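Local atomic coordinates of dehydrogenase (Chromobacterium violaceum, PDB entry 3Q2I), a protein that probably uses NAD+ to oxidise the sugar of UDP-N-acetylglucosaminuronic acid on the pathway to 2,3-diacetamido-2,3-dideoxy-D-mannuronic acid. Residues R15-G20 / D77-T82; E223-V228 / T243-P248; G204-V209 / V230-G235. All coordinates share one frame; numbering follows the deposited sequence.

Contact 1 (R15-G20 / D77-T82). With NAI (1,4-dihydronicotinamide adenine dinucleotide), chain B.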
loop_
_atom_site.group_PDB
_atom_site.type_symbol
_atom_site.label_atom_id
_atom_site.label_comp_id
_atom_site.label_asym_id
_atom_site.label_seq_id
_atom_site.Cartn_x
_atom_site.Cartn_y
_atom_site.Cartn_z
ATOM N N ARG A 15 6.707 29.779 -44.762
ATOM C CA ARG A 15 5.888 28.810 -45.443
ATOM C C ARG A 15 5.309 27.808 -44.441
ATOM O O ARG A 15 6.068 27.284 -43.617
ATOM C CB ARG A 15 6.703 28.129 -46.531
ATOM C CG ARG A 15 7.181 29.194 -47.537
ATOM C CD ARG A 15 8.050 28.598 -48.603
ATOM N NE ARG A 15 9.418 28.340 -48.164
ATOM C CZ ARG A 15 10.405 28.043 -49.006
ATOM N NH1 ARG A 15 10.154 27.978 -50.306
ATOM N NH2 ARG A 15 11.634 27.809 -48.560
ATOM N N PHE A 16 4.000 27.600 -44.516
ATOM C CA PHE A 16 3.281 26.634 -43.651
ATOM C C PHE A 16 2.707 25.470 -44.449
ATOM O O PHE A 16 2.241 25.621 -45.588
ATOM C CB PHE A 16 2.168 27.379 -42.941
ATOM C CG PHE A 16 2.642 28.319 -41.857
ATOM C CD1 PHE A 16 2.774 27.876 -40.542
ATOM C CD2 PHE A 16 3.050 29.619 -42.151
ATOM C CE1 PHE A 16 3.223 28.735 -39.560
ATOM C CE2 PHE A 16 3.491 30.486 -41.171
ATOM C CZ PHE A 16 3.606 30.039 -39.870
ATOM N N ALA A 17 2.698 24.266 -43.867
ATOM C CA ALA A 17 1.893 23.182 -44.413
ATOM C C ALA A 17 0.952 22.760 -43.278
ATOM O O ALA A 17 1.250 23.016 -42.079
ATOM C CB ALA A 17 2.750 22.004 -44.834
ATOM N N LEU A 18 -0.214 22.230 -43.638
ATOM C CA LEU A 18 -1.152 21.835 -42.592
ATOM C C LEU A 18 -1.726 20.438 -42.808
ATOM O O LEU A 18 -2.070 20.046 -43.921
ATOM C CB LEU A 18 -2.274 22.858 -42.429
ATOM C CG LEU A 18 -3.486 22.610 -41.507
ATOM C CD1 LEU A 18 -3.983 23.854 -40.865
ATOM C CD2 LEU A 18 -4.610 21.766 -42.109
ATOM N N VAL A 19 -1.828 19.647 -41.742
ATOM C CA VAL A 19 -2.429 18.322 -41.871
ATOM C C VAL A 19 -3.625 18.191 -40.935
ATOM O O VAL A 19 -3.547 18.577 -39.755
ATOM C CB VAL A 19 -1.389 17.175 -41.652
ATOM C CG1 VAL A 19 -0.668 17.319 -40.335
ATOM C CG2 VAL A 19 -2.007 15.813 -41.825
ATOM N N GLY A 20 -4.735 17.743 -41.505
ATOM C CA GLY A 20 -6.011 17.685 -40.777
ATOM C C GLY A 20 -6.965 18.838 -41.016
ATOM O O GLY A 20 -7.007 19.835 -40.307
ATOM N N ASP A 77 8.305 25.708 -43.949
ATOM C CA ASP A 77 9.170 25.898 -42.782
ATOM C C ASP A 77 8.557 25.136 -41.581
ATOM O O ASP A 77 9.284 24.526 -40.802
ATOM C CB ASP A 77 9.244 27.384 -42.445
ATOM C CG ASP A 77 9.944 28.190 -43.538
ATOM O OD1 ASP A 77 11.074 27.809 -43.867
ATOM O OD2 ASP A 77 9.329 29.114 -44.089
ATOM N N ILE A 78 7.247 25.259 -41.436
ATOM C CA ILE A 78 6.487 24.685 -40.306
ATOM C C ILE A 78 5.332 23.814 -40.802
ATOM O O ILE A 78 4.644 24.162 -41.765
ATOM C CB ILE A 78 5.887 25.818 -39.500
ATOM C CG1 ILE A 78 7.056 26.587 -38.897
ATOM C CG2 ILE A 78 4.813 25.264 -38.468
ATOM C CD1 ILE A 78 6.695 27.882 -38.228
ATOM N N VAL A 79 5.104 22.676 -40.146
ATOM C CA VAL A 79 4.013 21.759 -40.480
ATOM C C VAL A 79 3.053 21.847 -39.304
ATOM O O VAL A 79 3.484 21.718 -38.148
ATOM C CB VAL A 79 4.452 20.290 -40.666
ATOM C CG1 VAL A 79 3.234 19.380 -40.950
ATOM C CG2 VAL A 79 5.396 20.155 -41.875
ATOM N N ILE A 80 1.792 22.144 -39.581
ATOM C CA ILE A 80 0.800 22.438 -38.543
ATOM C C ILE A 80 -0.025 21.159 -38.384
ATOM O O ILE A 80 -0.458 20.551 -39.380
ATOM C CB ILE A 80 -0.165 23.527 -39.016
ATOM C CG1 ILE A 80 0.599 24.836 -39.313
ATOM C CG2 ILE A 80 -1.239 23.755 -37.996
ATOM C CD1 ILE A 80 -0.072 25.673 -40.430
ATOM N N LEU A 81 -0.208 20.701 -37.134
ATOM C CA LEU A 81 -0.955 19.458 -36.898
ATOM C C LEU A 81 -2.335 19.773 -36.304
ATOM O O LEU A 81 -2.446 20.201 -35.145
ATOM C CB LEU A 81 -0.184 18.587 -35.871
ATOM C CG LEU A 81 1.254 18.316 -36.275
ATOM C CD1 LEU A 81 1.886 17.325 -35.235
ATOM C CD2 LEU A 81 1.323 17.733 -37.654
ATOM N N THR A 82 -3.385 19.630 -37.114
ATOM C CA THR A 82 -4.750 19.905 -36.692
ATOM C C THR A 82 -5.600 18.621 -36.889
ATOM O O THR A 82 -6.809 18.658 -37.172
ATOM C CB THR A 82 -5.354 21.129 -37.450
ATOM O OG1 THR A 82 -5.068 20.965 -38.840
ATOM C CG2 THR A 82 -4.829 22.455 -36.953
HETATM P PA NAI B . -11.925 17.294 -36.664
HETATM O O1A NAI B . -12.433 15.921 -36.493
HETATM O O2A NAI B . -12.930 18.451 -37.100
HETATM O O5B NAI B . -10.714 17.390 -37.674
HETATM C C5B NAI B . -10.313 16.110 -38.077
HETATM C C4B NAI B . -9.441 16.257 -39.316
HETATM O O4B NAI B . -8.263 15.432 -39.320
HETATM C C3B NAI B . -10.461 15.603 -40.250
HETATM O O3B NAI B . -10.695 16.426 -41.402
HETATM C C2B NAI B . -9.922 14.183 -40.491
HETATM O O2B NAI B . -10.295 13.613 -41.740
HETATM C C1B NAI B . -8.413 14.518 -40.438
HETATM N N9A NAI B . -7.564 13.359 -40.285
HETATM C C8A NAI B . -7.752 12.311 -39.416
HETATM N N7A NAI B . -6.738 11.499 -39.521
HETATM C C5A NAI B . -5.793 12.015 -40.378
HETATM C C6A NAI B . -4.545 11.591 -40.880
HETATM N N6A NAI B . -3.950 10.417 -40.472
HETATM N N1A NAI B . -3.918 12.369 -41.779
HETATM C C2A NAI B . -4.482 13.487 -42.186
HETATM N N3A NAI B . -5.656 13.951 -41.765
HETATM C C4A NAI B . -6.342 13.205 -40.873
HETATM O O3 NAI B . -11.277 17.745 -35.280
HETATM P PN NAI B . -10.953 19.170 -34.775
HETATM O O1N NAI B . -12.023 19.673 -33.847
HETATM O O2N NAI B . -10.498 20.165 -35.870
HETATM O O5D NAI B . -9.802 18.989 -33.638
HETATM C C5D NAI B . -8.548 18.899 -34.273
HETATM C C4D NAI B . -7.409 19.054 -33.269
HETATM O O4D NAI B . -7.496 20.418 -32.824
HETATM C C3D NAI B . -7.581 18.235 -31.959
HETATM O O3D NAI B . -6.260 17.929 -31.505
HETATM C C2D NAI B . -8.204 19.239 -30.982
HETATM O O2D NAI B . -7.820 18.992 -29.631
HETATM C C1D NAI B . -7.594 20.602 -31.423
HETATM N N1N NAI B . -8.427 21.734 -31.083
HETATM C C2N NAI B . -7.893 22.764 -30.461
HETATM C C3N NAI B . -8.655 23.859 -30.035
HETATM C C7N NAI B . -8.034 25.023 -29.366
HETATM O O7N NAI B . -8.601 25.787 -28.607
HETATM N N7N NAI B . -6.715 25.306 -29.582
HETATM C C4N NAI B . -10.050 23.773 -30.213
HETATM C C5N NAI B . -10.547 22.722 -30.965
HETATM C C6N NAI B . -9.730 21.704 -31.385
#

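Contact 2 (E223-V228 / T243-P248)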
loop_
_atom_site.group_PDB
_atom_site.type_symbol
_atom_site.label_atom_id
_atom_site.label_comp_id
_atom_site.label_asym_id
_atom_site.label_seq_id
_atom_site.Cartn_x
_atom_site.Cartn_y
_atom_site.Cartn_z
ATOM N N GLU A 223 -14.061 10.740 -19.400
ATOM C CA GLU A 223 -14.902 11.440 -18.443
ATOM C C GLU A 223 -15.685 12.578 -19.050
ATOM O O GLU A 223 -15.141 13.336 -19.883
ATOM C CB GLU A 223 -14.110 11.888 -17.198
ATOM C CG GLU A 223 -13.243 13.180 -17.360
ATOM C CD GLU A 223 -11.972 13.070 -18.170
ATOM O OE1 GLU A 223 -11.564 11.972 -18.589
ATOM O OE2 GLU A 223 -11.304 14.117 -18.404
ATOM N N ASP A 224 -16.940 12.697 -18.632
ATOM C CA ASP A 224 -17.687 13.921 -18.843
ATOM C C ASP A 224 -17.721 14.863 -17.670
ATOM O O ASP A 224 -18.230 15.993 -17.784
ATOM C CB ASP A 224 -19.111 13.651 -19.421
ATOM C CG ASP A 224 -19.962 12.779 -18.500
ATOM O OD1 ASP A 224 -19.745 12.794 -17.256
ATOM O OD2 ASP A 224 -20.863 12.109 -19.045
ATOM N N THR A 225 -17.174 14.405 -16.520
ATOM C CA THR A 225 -17.286 15.131 -15.253
ATOM C C THR A 225 -16.054 14.793 -14.410
ATOM O O THR A 225 -15.633 13.656 -14.392
ATOM C CB THR A 225 -18.550 14.653 -14.479
ATOM O OG1 THR A 225 -19.715 14.899 -15.301
ATOM C CG2 THR A 225 -18.729 15.377 -13.137
ATOM N N GLY A 226 -15.521 15.765 -13.677
ATOM C CA GLY A 226 -14.348 15.454 -12.841
ATOM C C GLY A 226 -14.085 16.535 -11.836
ATOM O O GLY A 226 -14.479 17.684 -12.006
ATOM N N THR A 227 -13.315 16.202 -10.806
ATOM C CA THR A 227 -12.866 17.171 -9.843
ATOM C C THR A 227 -11.450 16.790 -9.406
ATOM O O THR A 227 -11.121 15.601 -9.371
ATOM C CB THR A 227 -13.839 17.289 -8.643
ATOM O OG1 THR A 227 -13.436 18.392 -7.833
ATOM C CG2 THR A 227 -13.972 15.984 -7.790
ATOM N N VAL A 228 -10.613 17.801 -9.229
ATOM C CA VAL A 228 -9.239 17.509 -8.807
ATOM C C VAL A 228 -8.878 18.421 -7.657
ATOM O O VAL A 228 -9.068 19.631 -7.791
ATOM C CB VAL A 228 -8.247 17.649 -9.955
ATOM C CG1 VAL A 228 -8.307 19.017 -10.624
ATOM C CG2 VAL A 228 -6.844 17.264 -9.490
ATOM N N THR A 243 -17.519 19.930 -15.686
ATOM C CA THR A 243 -18.461 18.972 -16.249
ATOM C C THR A 243 -18.884 19.474 -17.608
ATOM O O THR A 243 -18.862 20.688 -17.811
ATOM C CB THR A 243 -19.723 18.728 -15.393
ATOM O OG1 THR A 243 -20.533 17.693 -15.986
ATOM C CG2 THR A 243 -20.462 20.058 -15.123
ATOM N N MET A 244 -19.160 18.546 -18.514
ATOM C CA MET A 244 -19.753 18.863 -19.842
ATOM C C MET A 244 -21.257 18.595 -19.805
ATOM O O MET A 244 -21.907 18.535 -20.864
ATOM C CB MET A 244 -19.064 18.060 -20.952
ATOM C CG MET A 244 -17.608 18.413 -21.165
ATOM S SD MET A 244 -17.284 20.164 -21.468
ATOM C CE MET A 244 -16.230 20.647 -20.104
ATOM N N LEU A 245 -21.827 18.430 -18.620
ATOM C CA LEU A 245 -23.231 17.989 -18.538
ATOM C C LEU A 245 -24.107 19.120 -18.015
ATOM O O LEU A 245 -25.201 18.846 -17.513
ATOM C CB LEU A 245 -23.377 16.824 -17.538
ATOM C CG LEU A 245 -22.514 15.619 -17.895
ATOM C CD1 LEU A 245 -22.766 14.501 -16.886
ATOM C CD2 LEU A 245 -22.720 15.169 -19.346
ATOM N N THR A 246 -23.689 20.375 -18.171
ATOM C CA THR A 246 -24.388 21.475 -17.505
ATOM C C THR A 246 -25.738 21.769 -18.196
ATOM O O THR A 246 -25.831 21.817 -19.437
ATOM C CB THR A 246 -23.559 22.747 -17.575
ATOM O OG1 THR A 246 -22.237 22.491 -17.030
ATOM C CG2 THR A 246 -24.234 23.843 -16.769
ATOM N N TYR A 247 -26.756 21.941 -17.363
ATOM C CA TYR A 247 -28.112 22.271 -17.863
ATOM C C TYR A 247 -28.293 23.759 -17.942
ATOM O O TYR A 247 -28.136 24.450 -16.949
ATOM C CB TYR A 247 -29.198 21.705 -16.935
ATOM C CG TYR A 247 -30.572 22.164 -17.401
ATOM C CD1 TYR A 247 -31.182 21.547 -18.475
ATOM C CD2 TYR A 247 -31.166 23.257 -16.814
ATOM C CE1 TYR A 247 -32.401 22.004 -18.957
ATOM C CE2 TYR A 247 -32.396 23.710 -17.271
ATOM C CZ TYR A 247 -32.971 23.091 -18.329
ATOM O OH TYR A 247 -34.186 23.598 -18.772
ATOM N N PRO A 248 -28.665 24.261 -19.143
ATOM C CA PRO A 248 -28.880 23.591 -20.413
ATOM C C PRO A 248 -27.865 24.039 -21.455
ATOM O O PRO A 248 -27.912 23.556 -22.594
ATOM C CB PRO A 248 -30.237 24.164 -20.850
ATOM C CG PRO A 248 -30.138 25.560 -20.386
ATOM C CD PRO A 248 -29.288 25.598 -19.124
#

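Contact 3 (G204-V209 / V230-G235)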
loop_
_atom_site.group_PDB
_atom_site.type_symbol
_atom_site.label_atom_id
_atom_site.label_comp_id
_atom_site.label_asym_id
_atom_site.label_seq_id
_atom_site.Cartn_x
_atom_site.Cartn_y
_atom_site.Cartn_z
ATOM N N GLY A 204 1.950 28.267 -10.444
ATOM C CA GLY A 204 3.317 27.804 -10.198
ATOM C C GLY A 204 3.409 26.273 -10.096
ATOM O O GLY A 204 2.452 25.554 -10.398
ATOM N N PRO A 205 4.582 25.775 -9.701
ATOM C CA PRO A 205 4.803 24.332 -9.730
ATOM C C PRO A 205 3.859 23.597 -8.791
ATOM O O PRO A 205 3.756 23.946 -7.617
ATOM C CB PRO A 205 6.234 24.197 -9.210
ATOM C CG PRO A 205 6.891 25.554 -9.586
ATOM C CD PRO A 205 5.803 26.543 -9.379
ATOM N N VAL A 206 3.246 22.526 -9.313
ATOM C CA VAL A 206 2.328 21.674 -8.559
ATOM C C VAL A 206 3.138 20.552 -7.910
ATOM O O VAL A 206 4.076 19.981 -8.504
ATOM C CB VAL A 206 1.224 21.122 -9.487
ATOM C CG1 VAL A 206 0.444 19.976 -8.767
ATOM C CG2 VAL A 206 0.310 22.281 -9.978
ATOM N N GLU A 207 2.799 20.238 -6.674
ATOM C CA GLU A 207 3.413 19.141 -5.930
ATOM C C GLU A 207 2.668 17.831 -6.157
ATOM O O GLU A 207 3.287 16.845 -6.545
ATOM C CB GLU A 207 3.380 19.446 -4.422
ATOM C CG GLU A 207 4.118 18.365 -3.638
ATOM C CD GLU A 207 4.319 18.744 -2.199
ATOM O OE1 GLU A 207 3.651 18.170 -1.327
ATOM O OE2 GLU A 207 5.089 19.687 -1.947
ATOM N N SER A 208 1.329 17.865 -6.066
ATOM C CA SER A 208 0.570 16.600 -6.205
ATOM C C SER A 208 -0.893 16.931 -6.508
ATOM O O SER A 208 -1.332 18.090 -6.278
ATOM C CB SER A 208 0.726 15.697 -4.974
ATOM O OG SER A 208 0.119 16.297 -3.814
ATOM N N VAL A 209 -1.604 15.919 -7.000
ATOM C CA VAL A 209 -3.040 16.049 -7.206
ATOM C C VAL A 209 -3.742 14.819 -6.660
ATOM O O VAL A 209 -3.167 13.727 -6.571
ATOM C CB VAL A 209 -3.361 16.196 -8.720
ATOM C CG1 VAL A 209 -2.688 17.449 -9.294
ATOM C CG2 VAL A 209 -2.947 14.936 -9.498
ATOM N N VAL A 230 -5.723 19.990 -5.665
ATOM C CA VAL A 230 -4.362 20.297 -6.063
ATOM C C VAL A 230 -3.576 20.898 -4.888
ATOM O O VAL A 230 -4.082 21.777 -4.135
ATOM C CB VAL A 230 -4.399 21.360 -7.182
ATOM C CG1 VAL A 230 -2.950 21.715 -7.684
ATOM C CG2 VAL A 230 -5.241 20.862 -8.345
ATOM N N LYS A 231 -2.312 20.462 -4.743
ATOM C CA LYS A 231 -1.379 21.013 -3.774
ATOM C C LYS A 231 -0.186 21.569 -4.505
ATOM O O LYS A 231 0.448 20.823 -5.259
ATOM C CB LYS A 231 -0.942 20.010 -2.690
ATOM C CG LYS A 231 0.124 20.639 -1.762
ATOM C CD LYS A 231 0.591 19.632 -0.741
ATOM C CE LYS A 231 1.753 20.240 0.062
ATOM N NZ LYS A 231 2.430 19.228 0.912
ATOM N N TRP A 232 0.121 22.860 -4.323
ATOM C CA TRP A 232 1.293 23.481 -4.955
ATOM C C TRP A 232 2.499 23.355 -4.040
ATOM O O TRP A 232 2.368 23.207 -2.806
ATOM C CB TRP A 232 0.957 24.971 -5.267
ATOM C CG TRP A 232 0.233 25.154 -6.540
ATOM C CD1 TRP A 232 0.801 25.394 -7.766
ATOM C CD2 TRP A 232 -1.193 25.154 -6.765
ATOM N NE1 TRP A 232 -0.165 25.507 -8.720
ATOM C CE2 TRP A 232 -1.398 25.351 -8.151
ATOM C CE3 TRP A 232 -2.312 24.992 -5.942
ATOM C CZ2 TRP A 232 -2.658 25.439 -8.715
ATOM C CZ3 TRP A 232 -3.552 25.082 -6.503
ATOM C CH2 TRP A 232 -3.729 25.280 -7.884
ATOM N N ARG A 233 3.709 23.354 -4.644
ATOM C CA ARG A 233 4.942 23.271 -3.872
ATOM C C ARG A 233 5.079 24.451 -2.911
ATOM O O ARG A 233 5.723 24.314 -1.878
ATOM C CB ARG A 233 6.158 23.238 -4.789
ATOM C CG ARG A 233 6.152 22.073 -5.766
ATOM C CD ARG A 233 7.577 21.881 -6.314
ATOM N NE ARG A 233 7.529 20.872 -7.371
ATOM C CZ ARG A 233 7.488 19.576 -7.076
ATOM N NH1 ARG A 233 7.471 18.670 -8.066
ATOM N NH2 ARG A 233 7.436 19.205 -5.797
ATOM N N SER A 234 4.418 25.567 -3.214
ATOM C CA SER A 234 4.392 26.707 -2.272
ATOM C C SER A 234 3.526 26.474 -1.033
ATOM O O SER A 234 3.579 27.285 -0.088
ATOM C CB SER A 234 3.825 27.929 -2.978
ATOM O OG SER A 234 2.444 27.725 -3.269
ATOM N N GLY A 235 2.728 25.404 -1.024
ATOM C CA GLY A 235 1.785 25.113 0.072
ATOM C C GLY A 235 0.374 25.491 -0.354
ATOM O O GLY A 235 -0.583 25.075 0.323
HETATM O O HOH W 1 4.419 26.238 -6.072
HETATM O O HOH W 2 7.319 20.314 -3.080
HETATM O O HOH W 3 5.571 19.469 0.460
#

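Contact 1 (R15-G20 / D77-T82)
Arg15 starts the pairing of two neighbouring parallel strands in the Rossmann fold: its N makes an almost straight bond (175°) to Asp77 OD2 at 2.8 Å, meeting the anti side of the carboxylate, while its O takes both Asp77 N and Ile78 N. Its guanidinium extends beyond salt-bridge range of that carboxylate and pairs with Asp75 instead, and Asp77 OD2 has a second partner in Arg12. The Phe16 ring lies alongside Ile78, and its CD1 meets Ile80 CD1 at 3.6 Å. Ala17 carries the ladder onward, its N bonded to Ile78 O and its O to Ile80 N at 2.7 Å. Leu18 has CG anti to the backbone N (chi1 173°), which brings CD2 within 3.4 Å of Thr82 OG1. On the face shared with Ala17, Val19 presses CG1 tightly on Leu81 CD2 at 3.4 Å; its other methyl, CG2, reaches the adenine at NAI C2A, also 3.4 Å away. Gly20, leaving the strand toward the dinucleotide, sets its CA beside the adenosine ribose ring oxygen O4B. Thr82 N is bonded to Val19 O, and the one hydroxyl proton of Thr82 has two carbonyls within reach: OG1 lies 3.0 Å from Val19 O and 2.7 Å from Gly20 O.

Contact 2 (E223-V228 / T243-P248)
Thr243 OG1 is gripped from several sides where the antiparallel pairing of strands 225-232 and 237-243 ends: it accepts Leu245 N at 3.0 Å, closing an ST turn, and lies 3.0 Å from Thr225 OG1. With OG1 anti to the backbone N (chi1 -176°), Thr243 runs alongside Thr225 and its oxygen faces that hydroxyl. The proton of Thr243 OG1 also has Asp224 O within reach, though only for a weak bond at 3.4 Å. Thr225 OG1 gives its own proton to Asp224 OD1 at 2.9 Å, approaching from above the carboxylate plane, so the Thr225 hydroxyl lies between the Thr243 hydroxyl and the acid. Asp224 O receives Met244 N at 2.8 Å, a nearly straight bond (167°), beside the non-hydrogen-bonded pair Thr225-Thr243. On their other flank Asp224 and Thr225 form a classic beta bulge opposite Ala214. The Asp224 carboxylate is held further by the backbone N atoms of Leu216, Ala217 and Arg218, which would help to stabilise its negative charge in this buried place. Leu245, reached by Tyr157 of a second subunit, crosses the Asp224 side chain at about a right angle, with CD1 3.5 Å from Asp224 OD1 and CD2 3.6 Å from Asp224 OD2.

Contact 3 (G204-V209 / V230-G235)
Lys231 O takes two backbone donors, Glu207 N at 2.8 Å and Ser208 N at 3.2 Å, both in its carbonyl plane; this is a classic beta bulge in the antiparallel hairpin 206-214/225-232. Lys231 N to Ser208 O continues the ladder, Arg233 N to Pro205 O ties the loops just beyond it, and a type I turn from Trp232 to Gly235 leads out. Among side-chain polar bonds, Trp232 NE1 bonds to Leu199 O, and Ser208 OG is hydrogen-bonded to Tyr212 OH of a second subunit. Charged groups gather on the side of Glu207. Its extended chain, CG anti to the backbone N (chi1 -175°), runs beside the straight Lys231, whose NZ forms a salt bridge with the syn side of Glu207 OE1 at 2.8 Å. Water links the rest: one molecule joins Glu207 OE2 to Lys231 NZ, and another joins OE2 to Arg233 NH2. The Arg233 guanidinium lays one face over Val206 O and bonds through NH1 to Leu350 O. Apolar contact centres on Val206: CG2 sits 3.9 Å from the centroid of the Trp232 five-membered ring, a CH-pi contact, and CG1 meets Val230 CG1. One carboxylate thus probably balances two basic side chains, one directly and one through water, near the subunit interface.

In the fold
Contact 1 belongs to the nucleotide-binding domain, contacts 2 and 3 to the C-terminal domain, on the other side of the chain's centre. Contact 1 is about 33 Å from contact 2 and about 35 Å from contact 3, centre to centre. Contacts 2 and 3 share strand 225-232; their centres are about 24 Å apart, yet they touch where Val228 CG2 meets Val209 CB at 3.7 Å. Contacts 1 and 2 both lie near bound ligand: Val19, Gly20 and Thr82 line the NADH pocket, and the side chains of Thr82 and Met244 lie about 12 Å and about 6 Å from the UDP-sugar. Contact 3, at the other end of the shared strand, joins contact 2 in meeting the second subunit.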